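PDB 7BVE: integral membrane indolylacetylinositol arabinosyltransferase EmbC from Mycolicibacterium smegmatis, which probably polymerises arabinose into the arabinan of the mycobacterial cell wall as a membrane-embedded arabinosyltransferase, and binds the drug ethambutol. Local coordinates for residues F766-P772 against V832-W836; A819-Y823 against A905-L909; S866-D872 against H936-L940. All coordinates share one frame; numbering follows the deposited sequence.

Interaction 1: residues F766-P772 against V832-W836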
loop_
_atom_site.group_PDB
_atom_site.type_symbol
_atom_site.label_atom_id
_atom_site.label_comp_id
_atom_site.label_asym_id
_atom_site.label_seq_id
_atom_site.Cartn_x
_atom_site.Cartn_y
_atom_site.Cartn_z
ATOM N N PHE A 766 12.700 28.033 37.759
ATOM C CA PHE A 766 13.234 28.744 36.604
ATOM C C PHE A 766 14.622 28.215 36.254
ATOM O O PHE A 766 15.466 28.029 37.133
ATOM C CB PHE A 766 13.255 30.257 36.868
ATOM C CG PHE A 766 14.200 30.696 37.963
ATOM C CD1 PHE A 766 13.811 30.664 39.292
ATOM C CD2 PHE A 766 15.455 31.203 37.654
ATOM C CE1 PHE A 766 14.671 31.079 40.298
ATOM C CE2 PHE A 766 16.323 31.618 38.652
ATOM C CZ PHE A 766 15.927 31.559 39.976
ATOM N N GLY A 767 14.783 27.829 34.993
ATOM C CA GLY A 767 16.015 27.323 34.431
ATOM C C GLY A 767 16.729 28.361 33.580
ATOM O O GLY A 767 16.422 28.462 32.389
ATOM N N PRO A 768 17.644 29.173 34.135
ATOM C CA PRO A 768 18.547 29.981 33.289
ATOM C C PRO A 768 19.542 29.166 32.472
ATOM O O PRO A 768 19.988 29.633 31.423
ATOM C CB PRO A 768 19.266 30.878 34.305
ATOM C CG PRO A 768 18.370 30.922 35.464
ATOM C CD PRO A 768 17.778 29.555 35.545
ATOM N N ASN A 769 19.895 27.960 32.910
ATOM C CA ASN A 769 20.520 26.992 32.019
ATOM C C ASN A 769 19.702 25.703 31.991
ATOM O O ASN A 769 20.218 24.643 31.625
ATOM C CB ASN A 769 21.967 26.730 32.438
ATOM C CG ASN A 769 22.824 26.191 31.303
ATOM O OD1 ASN A 769 22.349 26.025 30.177
ATOM N ND2 ASN A 769 24.087 25.913 31.598
ATOM N N GLY A 770 18.431 25.777 32.373
ATOM C CA GLY A 770 17.572 24.615 32.453
ATOM C C GLY A 770 16.747 24.368 31.210
ATOM O O GLY A 770 15.514 24.419 31.255
ATOM N N ILE A 771 17.419 24.140 30.084
ATOM C CA ILE A 771 16.798 23.595 28.879
ATOM C C ILE A 771 17.682 22.446 28.404
ATOM O O ILE A 771 18.902 22.481 28.618
ATOM C CB ILE A 771 16.606 24.662 27.780
ATOM C CG1 ILE A 771 17.928 25.280 27.333
ATOM C CG2 ILE A 771 15.673 25.778 28.222
ATOM C CD1 ILE A 771 17.784 26.135 26.111
ATOM N N PRO A 772 17.118 21.387 27.816
ATOM C CA PRO A 772 17.957 20.348 27.209
ATOM C C PRO A 772 18.749 20.870 26.026
ATOM O O PRO A 772 18.184 21.444 25.092
ATOM C CB PRO A 772 16.944 19.285 26.775
ATOM C CG PRO A 772 15.799 19.487 27.664
ATOM C CD PRO A 772 15.718 20.961 27.911
ATOM N N VAL A 832 16.812 34.344 29.371
ATOM C CA VAL A 832 16.158 33.069 29.116
ATOM C C VAL A 832 15.846 32.417 30.454
ATOM O O VAL A 832 16.704 32.359 31.340
ATOM C CB VAL A 832 17.036 32.134 28.252
ATOM C CG1 VAL A 832 16.372 30.787 28.047
ATOM C CG2 VAL A 832 17.337 32.756 26.915
ATOM N N LEU A 833 14.617 31.950 30.610
ATOM C CA LEU A 833 14.230 31.097 31.720
ATOM C C LEU A 833 13.851 29.729 31.166
ATOM O O LEU A 833 14.002 29.458 29.978
ATOM C CB LEU A 833 13.106 31.733 32.535
ATOM C CG LEU A 833 13.505 32.652 33.696
ATOM C CD1 LEU A 833 14.123 33.947 33.253
ATOM C CD2 LEU A 833 12.291 32.965 34.509
ATOM N N GLY A 834 13.370 28.856 32.039
ATOM C CA GLY A 834 13.102 27.494 31.616
ATOM C C GLY A 834 12.353 26.728 32.681
ATOM O O GLY A 834 12.094 27.233 33.776
ATOM N N SER A 835 11.989 25.494 32.330
ATOM C CA SER A 835 11.251 24.630 33.243
ATOM C C SER A 835 11.704 23.179 33.161
ATOM O O SER A 835 10.891 22.268 33.338
ATOM C CB SER A 835 9.753 24.701 32.981
ATOM O OG SER A 835 9.067 23.791 33.811
ATOM N N TRP A 836 12.980 22.941 32.887
ATOM C CA TRP A 836 13.511 21.593 32.747
ATOM C C TRP A 836 14.571 21.337 33.808
ATOM O O TRP A 836 15.319 22.248 34.179
ATOM C CB TRP A 836 14.124 21.386 31.368
ATOM C CG TRP A 836 14.614 20.006 31.135
ATOM C CD1 TRP A 836 13.862 18.901 30.875
ATOM C CD2 TRP A 836 15.969 19.561 31.207
ATOM N NE1 TRP A 836 14.671 17.800 30.737
ATOM C CE2 TRP A 836 15.970 18.179 30.943
ATOM C CE3 TRP A 836 17.186 20.202 31.452
ATOM C CZ2 TRP A 836 17.141 17.427 30.914
ATOM C CZ3 TRP A 836 18.347 19.455 31.422
ATOM C CH2 TRP A 836 18.316 18.082 31.156
#
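The pyrrolidine ring of Pro772 lies over one face of the Trp836 indole, a clear instance of a proline CH-pi contact. Pro772 CG stands 3.5 Å from the centroid of the five-membered ring of Trp836, only 7° off the ring normal, while Pro772 CD sits over the inner end of the same ring, 3.5 Å from Trp836 CG. Trp836 extends its indole away from its own backbone N (chi1 -177°), which brings the ring face against the proline. Gly770 C lies at the edge of this ring, near its plane, so the indole meets the loop both at its edge and, through the proline, over one face. Trp937 from interaction 3 meets Trp836 edge-to-face and also touches Pro772.

The backbones meet at Gly767 and Gly834, whose CA atoms approach to 4.1 Å. Gly767 N donates to Gly834 O at 3.0 Å. Next to it, the CA hydrogen of Phe766 points at the same oxygen, so Gly834 O receives two contacts. A second backbone bond, Trp836 N to Gly770 O at 3.4 Å, is weak. At the far end Phe766 CB packs on Leu833 CD2 (3.7 Å), although the phenyl ring itself leads away.

The side chain of Ser835 is about 5 Å from a bound calcium ion. The loop thus lies along the short, weakly bonded strand 833-834 of a C-terminal domain whose family relationship suggests a galactose-binding-like beta-sandwich.

Interaction 2: residues A819-Y823 against A905-L909; sequences ARLPY and AWRNL
The backbones of 819-823 and 905-909 run in roughly the same direction, 31° apart between their touching parts, and come closest at Pro822 and Trp906, whose CA atoms are 6.8 Å from each other. That separation is too wide for sheet pairing, and the contact rests mainly on side chains. It joins an irregular loop to the start of strand 907-912, part of the antiparallel beta-sandwich expected of a galactose-binding-like domain.

Pro822 and Trp906 form the centre of the joint, their side chains crossing at about a right angle. Pro822 CD rests above the five-membered ring of Trp906, 3.6 Å from its centroid and 7° off the normal, as a CH-pi contact. Pro822 CG reaches further in, over the root of the indole, 3.4 Å from Trp906 CG. From the benzene end of the indole, Leu821 CD2 adds a looser apolar touch to Trp906 CZ2 at 4.4 Å.

After the proline, Tyr823 takes a positive phi and aims its ring at the strand, where strand 1020-1029 also flanks it. Arg907 turns its side chain to the other side, giving NH1 to Gly869 O. Asn908 holds its amide by a hydrogen bond between OD1 and Ser866 OG, which leaves the nitrogen end facing the tyrosine: Asn908 ND2 lies over one face of the Tyr823 ring, 3.8 Å from Tyr823 CE2, with the amide and ring planes 25° apart.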
loop_
_atom_site.group_PDB
_atom_site.type_symbol
_atom_site.label_atom_id
_atom_site.label_comp_id
_atom_site.label_asym_id
_atom_site.label_seq_id
_atom_site.Cartn_x
_atom_site.Cartn_y
_atom_site.Cartn_z
ATOM N N ALA A 819 22.858 29.271 26.814
ATOM C CA ALA A 819 22.090 28.570 25.802
ATOM C C ALA A 819 22.247 29.225 24.434
ATOM O O ALA A 819 22.606 30.397 24.311
ATOM C CB ALA A 819 20.616 28.531 26.191
ATOM N N ARG A 820 21.966 28.439 23.399
ATOM C CA ARG A 820 21.979 28.938 22.033
ATOM C C ARG A 820 20.642 29.594 21.724
ATOM O O ARG A 820 19.584 29.018 21.988
ATOM C CB ARG A 820 22.245 27.807 21.039
ATOM C CG ARG A 820 23.705 27.410 20.862
ATOM C CD ARG A 820 24.160 26.408 21.915
ATOM N NE ARG A 820 23.413 25.156 21.840
ATOM C CZ ARG A 820 23.454 24.206 22.768
ATOM N NH1 ARG A 820 22.739 23.099 22.619
ATOM N NH2 ARG A 820 24.215 24.358 23.843
ATOM N N LEU A 821 20.690 30.796 21.163
ATOM C CA LEU A 821 19.410 31.421 20.864
ATOM C C LEU A 821 19.088 31.323 19.382
ATOM O O LEU A 821 19.986 31.436 18.540
ATOM C CB LEU A 821 19.416 32.887 21.287
ATOM C CG LEU A 821 19.389 33.072 22.794
ATOM C CD1 LEU A 821 19.514 34.527 23.155
ATOM C CD2 LEU A 821 18.095 32.512 23.310
ATOM N N PRO A 822 17.818 31.105 19.054
ATOM C CA PRO A 822 17.426 31.036 17.640
ATOM C C PRO A 822 17.156 32.410 17.069
ATOM O O PRO A 822 17.123 33.397 17.811
ATOM C CB PRO A 822 16.137 30.213 17.689
ATOM C CG PRO A 822 15.552 30.614 18.978
ATOM C CD PRO A 822 16.684 30.787 19.934
ATOM N N TYR A 823 16.989 32.468 15.749
ATOM C CA TYR A 823 16.518 33.625 14.992
ATOM C C TYR A 823 17.408 34.855 15.148
ATOM O O TYR A 823 16.961 35.980 14.900
ATOM C CB TYR A 823 15.067 33.982 15.347
ATOM C CG TYR A 823 14.093 32.849 15.128
ATOM C CD1 TYR A 823 13.846 32.358 13.865
ATOM C CD2 TYR A 823 13.370 32.325 16.182
ATOM C CE1 TYR A 823 12.957 31.328 13.657
ATOM C CE2 TYR A 823 12.470 31.301 15.983
ATOM C CZ TYR A 823 12.269 30.811 14.719
ATOM O OH TYR A 823 11.374 29.795 14.510
ATOM N N ALA A 905 11.332 22.259 19.591
ATOM C CA ALA A 905 12.247 23.328 19.261
ATOM C C ALA A 905 11.798 24.729 19.319
ATOM O O ALA A 905 10.617 25.009 19.223
ATOM C CB ALA A 905 12.833 23.057 17.933
ATOM N N TRP A 906 12.743 25.643 19.474
ATOM C CA TRP A 906 12.288 27.051 19.526
ATOM C C TRP A 906 11.303 27.395 18.410
ATOM O O TRP A 906 11.500 26.988 17.304
ATOM C CB TRP A 906 13.483 27.987 19.481
ATOM C CG TRP A 906 14.426 27.917 20.633
ATOM C CD1 TRP A 906 15.568 27.187 20.702
ATOM C CD2 TRP A 906 14.361 28.659 21.857
ATOM N NE1 TRP A 906 16.211 27.417 21.881
ATOM C CE2 TRP A 906 15.487 28.306 22.612
ATOM C CE3 TRP A 906 13.466 29.583 22.391
ATOM C CZ2 TRP A 906 15.740 28.846 23.861
ATOM C CZ3 TRP A 906 13.705 30.110 23.631
ATOM C CH2 TRP A 906 14.822 29.733 24.357
ATOM N N ARG A 907 10.272 28.155 18.764
ATOM C CA ARG A 907 9.247 28.595 17.832
ATOM C C ARG A 907 8.718 29.947 18.295
ATOM O O ARG A 907 9.109 30.450 19.349
ATOM C CB ARG A 907 8.110 27.575 17.761
ATOM C CG ARG A 907 7.745 26.957 19.100
ATOM C CD ARG A 907 6.968 25.663 18.917
ATOM N NE ARG A 907 6.629 25.043 20.195
ATOM C CZ ARG A 907 5.660 24.148 20.358
ATOM N NH1 ARG A 907 5.422 23.637 21.558
ATOM N NH2 ARG A 907 4.927 23.766 19.321
ATOM N N ASN A 908 7.828 30.535 17.505
ATOM C CA ASN A 908 7.251 31.829 17.834
ATOM C C ASN A 908 5.796 31.643 18.223
ATOM O O ASN A 908 5.020 31.049 17.471
ATOM C CB ASN A 908 7.352 32.794 16.657
ATOM C CG ASN A 908 8.750 33.326 16.452
ATOM O OD1 ASN A 908 9.392 33.799 17.380
ATOM N ND2 ASN A 908 9.237 33.235 15.227
ATOM N N LEU A 909 5.436 32.137 19.400
ATOM C CA LEU A 909 4.055 32.178 19.853
ATOM C C LEU A 909 3.515 33.566 19.557
ATOM O O LEU A 909 4.179 34.561 19.848
ATOM C CB LEU A 909 3.958 31.891 21.349
ATOM C CG LEU A 909 4.483 30.582 21.926
ATOM C CD1 LEU A 909 4.331 30.617 23.424
ATOM C CD2 LEU A 909 3.756 29.412 21.355
#

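Interaction 3: residues S866-D872 against H936-L940; sequences SAAGRFD and HWIAL
Phe871 enters the contact at its CB, which meets two residues at once: His936 NE2 at 3.6 Å and Ile938 CG1 at 3.8 Å. Its first torsion (chi1 60°) tucks CG over its own backbone, and from there the ring crosses the isoleucine at about a right angle. Phe871 CG and CD1 both remain beside Ile938 CG1, and CD1 also comes near the carbonyl oxygen of Trp937. Further out the ring leaves the segment 936-940: Phe871 CE1 comes up to Arg907 NH1, and CZ, at the tip, reaches Leu909 CD1 of strand 907-912.

Behind this side chain the two backbones pass in opposite directions, with Ala868 facing Ala939 and Gly869 facing Ile938. Ala939 N donates to Ala868 O at 3.2 Å, and Trp937 N makes a weak bond to Arg870 O. Strand 862-867 belongs to the large antiparallel sheet and strand 939-940 pairs with 833-834, so these two backbone bonds, one of them weak, join the 833-834/939-940 pair to the large sheet of what is consistent with a galactose-binding-like beta-sandwich.

Gly869 rests its CA over the centre of the Trp937 six-membered ring, 3.6 Å from the centroid and 10° off the normal, and the backbone N of Arg870 follows over the same face. Nearby, Ala868 CB packs on Ala939 CB at 3.7 Å. Arg870 O sits over the middle of one face of the His936 imidazole, too far from the ring plane to accept a bond from either nitrogen. His936 NE2 instead has a weak hydrogen bond with Glu875 OE1, and the histidine side chain is about 5 Å from the bound calcium ion.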
loop_
_atom_site.group_PDB
_atom_site.type_symbol
_atom_site.label_atom_id
_atom_site.label_comp_id
_atom_site.label_asym_id
_atom_site.label_seq_id
_atom_site.Cartn_x
_atom_site.Cartn_y
_atom_site.Cartn_z
ATOM N N SER A 866 8.975 33.999 22.080
ATOM C CA SER A 866 9.597 32.783 21.583
ATOM C C SER A 866 9.597 31.735 22.685
ATOM O O SER A 866 9.774 32.061 23.860
ATOM C CB SER A 866 11.024 33.049 21.121
ATOM O OG SER A 866 11.053 33.994 20.077
ATOM N N ALA A 867 9.407 30.477 22.310
ATOM C CA ALA A 867 9.258 29.445 23.319
ATOM C C ALA A 867 9.729 28.107 22.779
ATOM O O ALA A 867 9.584 27.815 21.593
ATOM C CB ALA A 867 7.809 29.343 23.779
ATOM N N ALA A 868 10.284 27.292 23.670
ATOM C CA ALA A 868 10.714 25.939 23.362
ATOM C C ALA A 868 9.977 24.946 24.250
ATOM O O ALA A 868 9.231 25.316 25.159
ATOM C CB ALA A 868 12.227 25.785 23.541
ATOM N N GLY A 869 10.180 23.666 23.967
ATOM C CA GLY A 869 9.631 22.629 24.811
ATOM C C GLY A 869 8.218 22.226 24.468
ATOM O O GLY A 869 7.490 22.984 23.828
ATOM N N ARG A 870 7.821 21.034 24.898
ATOM C CA ARG A 870 6.495 20.504 24.619
ATOM C C ARG A 870 5.532 20.929 25.718
ATOM O O ARG A 870 5.782 20.667 26.897
ATOM C CB ARG A 870 6.561 18.984 24.516
ATOM C CG ARG A 870 5.253 18.304 24.177
ATOM C CD ARG A 870 5.466 16.802 24.057
ATOM N NE ARG A 870 4.234 16.070 23.780
ATOM C CZ ARG A 870 4.165 14.749 23.647
ATOM N NH1 ARG A 870 5.259 14.012 23.767
ATOM N NH2 ARG A 870 3.004 14.164 23.394
ATOM N N PHE A 871 4.435 21.581 25.337
ATOM C CA PHE A 871 3.429 22.021 26.296
ATOM C C PHE A 871 2.084 22.162 25.592
ATOM O O PHE A 871 1.975 21.996 24.376
ATOM C CB PHE A 871 3.860 23.312 27.003
ATOM C CG PHE A 871 4.102 24.482 26.086
ATOM C CD1 PHE A 871 5.351 24.697 25.528
ATOM C CD2 PHE A 871 3.101 25.400 25.834
ATOM C CE1 PHE A 871 5.582 25.781 24.703
ATOM C CE2 PHE A 871 3.324 26.480 25.011
ATOM C CZ PHE A 871 4.569 26.671 24.447
ATOM N N ASP A 872 1.056 22.473 26.377
ATOM C CA ASP A 872 -0.331 22.420 25.945
ATOM C C ASP A 872 -0.759 23.806 25.448
ATOM O O ASP A 872 0.055 24.720 25.322
ATOM C CB ASP A 872 -1.195 21.908 27.108
ATOM C CG ASP A 872 -2.487 21.249 26.652
ATOM O OD1 ASP A 872 -2.753 21.223 25.433
ATOM O OD2 ASP A 872 -3.228 20.742 27.521
ATOM N N HIS A 936 8.068 16.622 29.720
ATOM C CA HIS A 936 7.260 17.852 29.503
ATOM C C HIS A 936 8.002 19.043 30.122
ATOM O O HIS A 936 8.529 18.885 31.241
ATOM C CB HIS A 936 5.843 17.682 30.066
ATOM C CG HIS A 936 4.855 18.639 29.487
ATOM N ND1 HIS A 936 4.063 18.317 28.403
ATOM C CD2 HIS A 936 4.536 19.906 29.828
ATOM C CE1 HIS A 936 3.292 19.343 28.104
ATOM N NE2 HIS A 936 3.563 20.331 28.964
ATOM N N TRP A 937 8.074 20.168 29.414
ATOM C CA TRP A 937 8.733 21.401 29.919
ATOM C C TRP A 937 8.270 22.651 29.158
ATOM O O TRP A 937 7.319 22.556 28.437
ATOM C CB TRP A 937 10.241 21.229 29.899
ATOM C CG TRP A 937 10.790 20.723 28.614
ATOM C CD1 TRP A 937 10.611 19.513 28.022
ATOM C CD2 TRP A 937 11.681 21.459 27.782
ATOM N NE1 TRP A 937 11.327 19.451 26.865
ATOM C CE2 TRP A 937 11.985 20.639 26.690
ATOM C CE3 TRP A 937 12.218 22.741 27.860
ATOM C CZ2 TRP A 937 12.818 21.073 25.673
ATOM C CZ3 TRP A 937 13.051 23.159 26.865
ATOM C CH2 TRP A 937 13.343 22.332 25.795
ATOM N N ILE A 938 8.907 23.789 29.396
ATOM C CA ILE A 938 8.557 25.091 28.787
ATOM C C ILE A 938 9.800 25.966 28.865
ATOM O O ILE A 938 10.335 25.984 29.905
ATOM C CB ILE A 938 7.503 25.696 29.713
ATOM C CG1 ILE A 938 6.070 25.372 29.307
ATOM C CG2 ILE A 938 7.696 27.183 29.888
ATOM C CD1 ILE A 938 5.043 26.071 30.148
ATOM N N ALA A 939 10.167 26.746 27.847
ATOM C CA ALA A 939 11.290 27.727 27.885
ATOM C C ALA A 939 10.734 29.105 27.507
ATOM O O ALA A 939 9.722 29.105 26.870
ATOM C CB ALA A 939 12.380 27.305 26.956
ATOM N N LEU A 940 11.306 30.230 27.943
ATOM C CA LEU A 940 10.580 31.486 27.599
ATOM C C LEU A 940 11.516 32.686 27.447
ATOM O O LEU A 940 12.497 32.781 28.209
ATOM C CB LEU A 940 9.544 31.749 28.698
ATOM C CG LEU A 940 8.650 32.969 28.481
ATOM C CD1 LEU A 940 7.893 32.860 27.167
ATOM C CD2 LEU A 940 7.682 33.144 29.641
#

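All three contacts lie in the EmbC C-terminal domain, on one side of the chain's centre: interactions 1 and 2 have centres about 13 Å apart, and each is about 10 Å from interaction 3. Along the chain interaction 1 closes before interaction 3 opens, whereas interaction 2 interleaves with both. Strands 833-834 and 939-940 pair to link interactions 1 and 3, and strands 862-867 and 907-912 are neighbours linking 2 and 3, with Arg907 N close to Ala867 O (2.9 Å). Ile771 and Val832 pack on Trp906 to join interactions 1 and 2. Loops distant in sequence are thus joined in what is probably one beta-sandwich, with interactions 1 and 3 near the calcium ion.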